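Local coordinates for similarities with probable monooxygenase (Photorhabdus luminescens, PDB 4HB9), which binds flavin-adenine dinucleotide and probably acts as a flavin-dependent monooxygenase, perhaps on an aromatic substrate, at residues 187-192 with 224-229; 268-272 with 285-289. All coordinates share one frame; numbering follows the deposited sequence.

Contact 1. Residues 187-192 with 224-229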
loop_
_atom_site.group_PDB
_atom_site.type_symbol
_atom_site.label_atom_id
_atom_site.label_comp_id
_atom_site.label_asym_id
_atom_site.label_seq_id
_atom_site.Cartn_x
_atom_site.Cartn_y
_atom_site.Cartn_z
ATOM N N ILE A 187 -7.554 12.550 -3.306
ATOM C CA ILE A 187 -6.744 11.956 -4.367
ATOM C C ILE A 187 -7.635 11.733 -5.590
ATOM O O ILE A 187 -8.715 11.140 -5.477
ATOM C CB ILE A 187 -6.183 10.595 -3.932
ATOM C CG1 ILE A 187 -5.405 10.719 -2.612
ATOM C CG2 ILE A 187 -5.287 9.994 -5.025
ATOM C CD1 ILE A 187 -4.881 9.402 -2.052
ATOM N N GLY A 188 -7.200 12.220 -6.746
ATOM C CA GLY A 188 -7.907 11.950 -8.001
ATOM C C GLY A 188 -6.956 11.497 -9.090
ATOM O O GLY A 188 -5.736 11.646 -8.964
ATOM N N ARG A 189 -7.517 10.934 -10.157
ATOM C CA ARG A 189 -6.735 10.531 -11.302
ATOM C C ARG A 189 -7.379 11.058 -12.556
ATOM O O ARG A 189 -8.602 11.173 -12.637
ATOM C CB ARG A 189 -6.622 9.002 -11.379
ATOM C CG ARG A 189 -7.947 8.283 -11.639
ATOM C CD ARG A 189 -7.824 6.767 -11.696
ATOM N NE ARG A 189 -8.908 6.221 -12.540
ATOM C CZ ARG A 189 -8.907 5.028 -13.139
ATOM N NH1 ARG A 189 -7.928 4.161 -12.946
ATOM N NH2 ARG A 189 -9.916 4.678 -13.952
ATOM N N ALA A 190 -6.549 11.327 -13.552
ATOM C CA ALA A 190 -7.038 11.740 -14.856
ATOM C C ALA A 190 -6.321 10.972 -15.943
ATOM O O ALA A 190 -5.098 10.988 -15.999
ATOM C CB ALA A 190 -6.819 13.226 -15.030
ATOM N N ARG A 191 -7.081 10.327 -16.819
ATOM C CA ARG A 191 -6.492 9.555 -17.917
ATOM C C ARG A 191 -5.716 10.447 -18.889
ATOM O O ARG A 191 -6.220 11.497 -19.338
ATOM C CB ARG A 191 -7.576 8.809 -18.649
ATOM C CG ARG A 191 -7.039 7.876 -19.702
ATOM C CD ARG A 191 -8.140 7.010 -20.269
ATOM N NE ARG A 191 -7.598 6.165 -21.313
ATOM C CZ ARG A 191 -8.337 5.504 -22.197
ATOM N NH1 ARG A 191 -9.659 5.584 -22.172
ATOM N NH2 ARG A 191 -7.749 4.760 -23.116
ATOM N N LEU A 192 -4.491 10.057 -19.209
ATOM C CA LEU A 192 -3.671 10.821 -20.150
ATOM C C LEU A 192 -4.023 10.434 -21.567
ATOM O O LEU A 192 -3.302 9.675 -22.224
ATOM C CB LEU A 192 -2.181 10.613 -19.933
ATOM C CG LEU A 192 -1.607 11.550 -18.890
ATOM C CD1 LEU A 192 -0.172 11.177 -18.535
ATOM C CD2 LEU A 192 -1.671 12.997 -19.383
HETATM N N MSE A 224 2.238 10.136 -11.492
HETATM C CA MSE A 224 1.595 9.285 -12.485
HETATM C C MSE A 224 1.392 7.886 -11.996
HETATM O O MSE A 224 2.201 7.368 -11.218
HETATM C CB MSE A 224 2.470 9.267 -13.743
HETATM C CG MSE A 224 2.108 10.479 -14.611
HETATM SE SE MSE A 224 3.053 10.456 -16.337
HETATM C CE MSE A 224 2.290 8.794 -17.029
ATOM N N TRP A 225 0.296 7.281 -12.427
ATOM C CA TRP A 225 0.017 5.878 -12.182
ATOM C C TRP A 225 -0.211 5.150 -13.506
ATOM O O TRP A 225 -0.748 5.706 -14.455
ATOM C CB TRP A 225 -1.271 5.710 -11.413
ATOM C CG TRP A 225 -1.246 5.985 -9.941
ATOM C CD1 TRP A 225 -0.189 5.930 -9.091
ATOM C CD2 TRP A 225 -2.395 6.316 -9.141
ATOM N NE1 TRP A 225 -0.609 6.242 -7.804
ATOM C CE2 TRP A 225 -1.955 6.483 -7.820
ATOM C CE3 TRP A 225 -3.744 6.515 -9.428
ATOM C CZ2 TRP A 225 -2.829 6.831 -6.788
ATOM C CZ3 TRP A 225 -4.610 6.830 -8.393
ATOM C CH2 TRP A 225 -4.149 6.981 -7.105
ATOM N N ARG A 226 0.113 3.871 -13.509
ATOM C CA ARG A 226 -0.464 2.948 -14.458
ATOM C C ARG A 226 -1.678 2.315 -13.790
ATOM O O ARG A 226 -1.607 1.882 -12.647
ATOM C CB ARG A 226 0.600 1.961 -14.915
ATOM C CG ARG A 226 1.499 2.694 -15.909
ATOM C CD ARG A 226 2.492 1.833 -16.565
ATOM N NE ARG A 226 1.920 0.793 -17.413
ATOM C CZ ARG A 226 1.628 0.930 -18.704
ATOM N NH1 ARG A 226 1.750 2.113 -19.306
ATOM N NH2 ARG A 226 1.184 -0.121 -19.386
ATOM N N ALA A 227 -2.813 2.340 -14.463
ATOM C CA ALA A 227 -4.064 1.915 -13.854
ATOM C C ALA A 227 -5.086 1.519 -14.907
ATOM O O ALA A 227 -4.976 1.921 -16.046
ATOM C CB ALA A 227 -4.611 3.034 -12.980
ATOM N N PRO A 228 -6.093 0.747 -14.524
ATOM C CA PRO A 228 -7.102 0.352 -15.483
ATOM C C PRO A 228 -8.074 1.488 -15.879
ATOM O O PRO A 228 -8.510 2.272 -15.048
ATOM C CB PRO A 228 -7.820 -0.800 -14.795
ATOM C CG PRO A 228 -7.502 -0.692 -13.349
ATOM C CD PRO A 228 -6.302 0.170 -13.184
ATOM N N VAL A 229 -8.390 1.549 -17.163
ATOM C CA VAL A 229 -9.334 2.524 -17.703
ATOM C C VAL A 229 -10.709 2.258 -17.100
ATOM O O VAL A 229 -11.353 3.166 -16.613
ATOM C CB VAL A 229 -9.408 2.443 -19.239
ATOM C CG1 VAL A 229 -10.541 3.314 -19.798
ATOM C CG2 VAL A 229 -8.085 2.844 -19.836
#

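Contact 2. Residues 268-272 with 285-289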
loop_
_atom_site.group_PDB
_atom_site.type_symbol
_atom_site.label_atom_id
_atom_site.label_comp_id
_atom_site.label_asym_id
_atom_site.label_seq_id
_atom_site.Cartn_x
_atom_site.Cartn_y
_atom_site.Cartn_z
ATOM N N CYS A 268 -14.492 17.253 -6.114
ATOM C CA CYS A 268 -13.879 18.002 -7.204
ATOM C C CYS A 268 -14.084 19.512 -7.018
ATOM O O CYS A 268 -13.139 20.286 -7.079
ATOM C CB CYS A 268 -14.480 17.535 -8.536
ATOM S SG CYS A 268 -13.473 17.873 -9.993
ATOM N N ASP A 269 -15.331 19.912 -6.801
ATOM C CA ASP A 269 -15.677 21.296 -6.513
ATOM C C ASP A 269 -14.886 21.841 -5.343
ATOM O O ASP A 269 -14.388 22.948 -5.375
ATOM C CB ASP A 269 -17.177 21.406 -6.192
ATOM C CG ASP A 269 -18.048 21.351 -7.437
ATOM O OD1 ASP A 269 -17.484 21.529 -8.547
ATOM O OD2 ASP A 269 -19.283 21.119 -7.298
ATOM N N LEU A 270 -14.771 21.056 -4.296
ATOM C CA LEU A 270 -14.048 21.529 -3.134
ATOM C C LEU A 270 -12.573 21.820 -3.426
ATOM O O LEU A 270 -12.051 22.841 -2.995
ATOM C CB LEU A 270 -14.188 20.552 -2.005
ATOM C CG LEU A 270 -13.602 21.165 -0.736
ATOM C CD1 LEU A 270 -14.548 20.940 0.429
ATOM C CD2 LEU A 270 -12.230 20.602 -0.513
ATOM N N VAL A 271 -11.897 20.933 -4.155
ATOM C CA VAL A 271 -10.485 21.144 -4.433
ATOM C C VAL A 271 -10.327 22.373 -5.336
ATOM O O VAL A 271 -9.425 23.235 -5.105
ATOM C CB VAL A 271 -9.850 19.894 -5.053
ATOM C CG1 VAL A 271 -8.431 20.173 -5.526
ATOM C CG2 VAL A 271 -9.861 18.757 -4.047
ATOM N N GLN A 272 -11.193 22.507 -6.338
ATOM C CA GLN A 272 -11.142 23.706 -7.171
ATOM C C GLN A 272 -11.358 24.974 -6.340
ATOM O O GLN A 272 -10.700 25.981 -6.582
ATOM C CB GLN A 272 -12.165 23.668 -8.313
ATOM C CG GLN A 272 -11.847 22.630 -9.365
ATOM C CD GLN A 272 -12.890 22.601 -10.476
ATOM O OE1 GLN A 272 -13.023 23.542 -11.241
ATOM N NE2 GLN A 272 -13.623 21.516 -10.560
ATOM N N LEU A 285 -6.425 19.918 -14.838
ATOM C CA LEU A 285 -6.162 18.579 -14.325
ATOM C C LEU A 285 -7.323 18.083 -13.460
ATOM O O LEU A 285 -7.864 16.994 -13.665
ATOM C CB LEU A 285 -4.840 18.580 -13.539
ATOM C CG LEU A 285 -4.376 17.289 -12.898
ATOM C CD1 LEU A 285 -4.309 16.177 -13.934
ATOM C CD2 LEU A 285 -3.018 17.481 -12.266
ATOM N N VAL A 286 -7.716 18.882 -12.479
ATOM C CA VAL A 286 -8.737 18.446 -11.547
ATOM C C VAL A 286 -10.102 18.313 -12.263
ATOM O O VAL A 286 -10.810 17.317 -12.088
ATOM C CB VAL A 286 -8.800 19.375 -10.310
ATOM C CG1 VAL A 286 -9.986 19.049 -9.419
ATOM C CG2 VAL A 286 -7.503 19.282 -9.533
ATOM N N GLN A 287 -10.425 19.275 -13.133
ATOM C CA GLN A 287 -11.670 19.236 -13.918
ATOM C C GLN A 287 -11.778 17.990 -14.815
ATOM O O GLN A 287 -12.860 17.465 -15.044
ATOM C CB GLN A 287 -11.812 20.523 -14.760
ATOM C CG GLN A 287 -12.106 21.793 -13.946
ATOM C CD GLN A 287 -11.773 23.104 -14.692
ATOM O OE1 GLN A 287 -11.369 23.072 -15.846
ATOM N NE2 GLN A 287 -11.948 24.264 -14.023
ATOM N N GLN A 288 -10.649 17.500 -15.297
ATOM C CA GLN A 288 -10.639 16.364 -16.219
ATOM C C GLN A 288 -10.439 15.044 -15.526
ATOM O O GLN A 288 -10.180 14.029 -16.182
ATOM C CB GLN A 288 -9.548 16.580 -17.269
ATOM C CG GLN A 288 -9.838 17.791 -18.147
ATOM C CD GLN A 288 -11.207 17.668 -18.786
ATOM O OE1 GLN A 288 -11.587 16.577 -19.238
ATOM N NE2 GLN A 288 -11.989 18.753 -18.768
ATOM N N SER A 289 -10.564 15.034 -14.203
ATOM C CA SER A 289 -10.382 13.797 -13.469
ATOM C C SER A 289 -11.606 12.870 -13.565
ATOM O O SER A 289 -12.719 13.269 -13.896
ATOM C CB SER A 289 -9.974 14.091 -12.020
ATOM O OG SER A 289 -8.693 14.711 -12.031
#

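Contact 1. Residues 187-192 with 224-229
R189 reaches from strand 187-191 to the end of strand 224-228 and grips the carbonyl oxygen of P228 with both terminal nitrogens, NH1 to P228 O at 2.9 Å and NH2 to the same O at 3.0 Å. The oxygen lies close to the guanidinium plane, at its outer edge, so the forked bonds aim the end of the group at it. CG sits between the backbone N and the carbonyl carbon (chi1 66°), and from there the chain runs extended to NE. Arginine suits this buried place because its five N-H groups can serve several acceptors: the salt bridge from NE to D290 and the bond from NH1 to G42 O limit its turning, and F243 adds a cation-pi contact, while the carboxylate of D290 probably offsets the buried charge. The small A227 lets the guanidinium close in, its CB 3.5 Å from R189 NH1.

On the flavin side, I187 CG2 touches the indole of W225 at CH2, 3.8 Å away, the two side chains crossing at about a right angle. W225 also borders the bound FAD, and its broad ring can meet both cofactor and strand.

The R191 end is more open to solvent yet still closely stacked: V229 CG2 lies over the centre of one guanidinium face, 3.5 Å above its plane, while the charge is met by D241. Further along, L192 CD1 brushes the selenomethionine methyl, M224 CE, at 3.7 Å, a sparse apolar touch.

The strand axes cross at -70° and pass 8.5 Å apart, with strand 240-251 between them in sheet order. Such crossing strands of a strongly twisted mixed sheet, with one aromatic at the flavin, are consistent with the substrate domain of aromatic hydroxylase-like flavoproteins.

Contact 2. Residues 268-272 with 285-289
The backbones of helix 268-272 and of the helix end 285-287 come nearest at C268 and V286, whose CA atoms are 6.7 Å apart; after Q287 the chain leaves helical geometry at Q288. V286 fills the gap between them. Its CG1 stands anti to the backbone N (chi1 172°) and meets Q272 CG at 4.0 Å, while CG2 faces V271 CG1 at 4.2 Å. C268 adopts two conformers, and in one of them its SG lies 3.7 Å from V286 CG1. A branched valine, short and rigid, fits so close an approach, as does the slim cysteine.

Toward the surface, two glutamines bridge the helices. Q287 NE2 donates to Q272 OE1 at 3.1 Å in a fairly straight bond (161°), with the acceptor in the plane of the Q287 amide; the donor stands above the carbonyl plane of Q272, and the two amide planes are 63° apart. Long, flexible and uncharged, glutamine suits this solvent-facing edge of the helix pair, where Q287 is the exposed partner.

Beyond the helix end, S289 OG donates to L285 O at 2.9 Å and also bonds W246 NE1. Beneath the pair, V271 and V286 rest on W246 of strand 240-251, V271 also touches I186 of strand 179-191, and M275 packs against V286.

In the fold
From the N terminus, the chain enters contact 1 on strand 179-191, passes through helix 194-199 and strand 210-212, and returns along strand 218-228, closing a loop of 31 intervening residues. Strand 240-251 then runs back between those two strands, and helices 264-274 and 280-287 follow, with contact 2 closing the much shorter loop between them. The two contacts are therefore in series, neither nested nor crossed. They meet in space, with centres about 14 Å apart: A190 CB packs against S289 OG at 3.8 Å and L285 CD1 at 4.0 Å. Contact 1 links two strands of the mixed sheet across strand 240-251, with W225 at the flavin, and contact 2 joins two helices packed on that sheet.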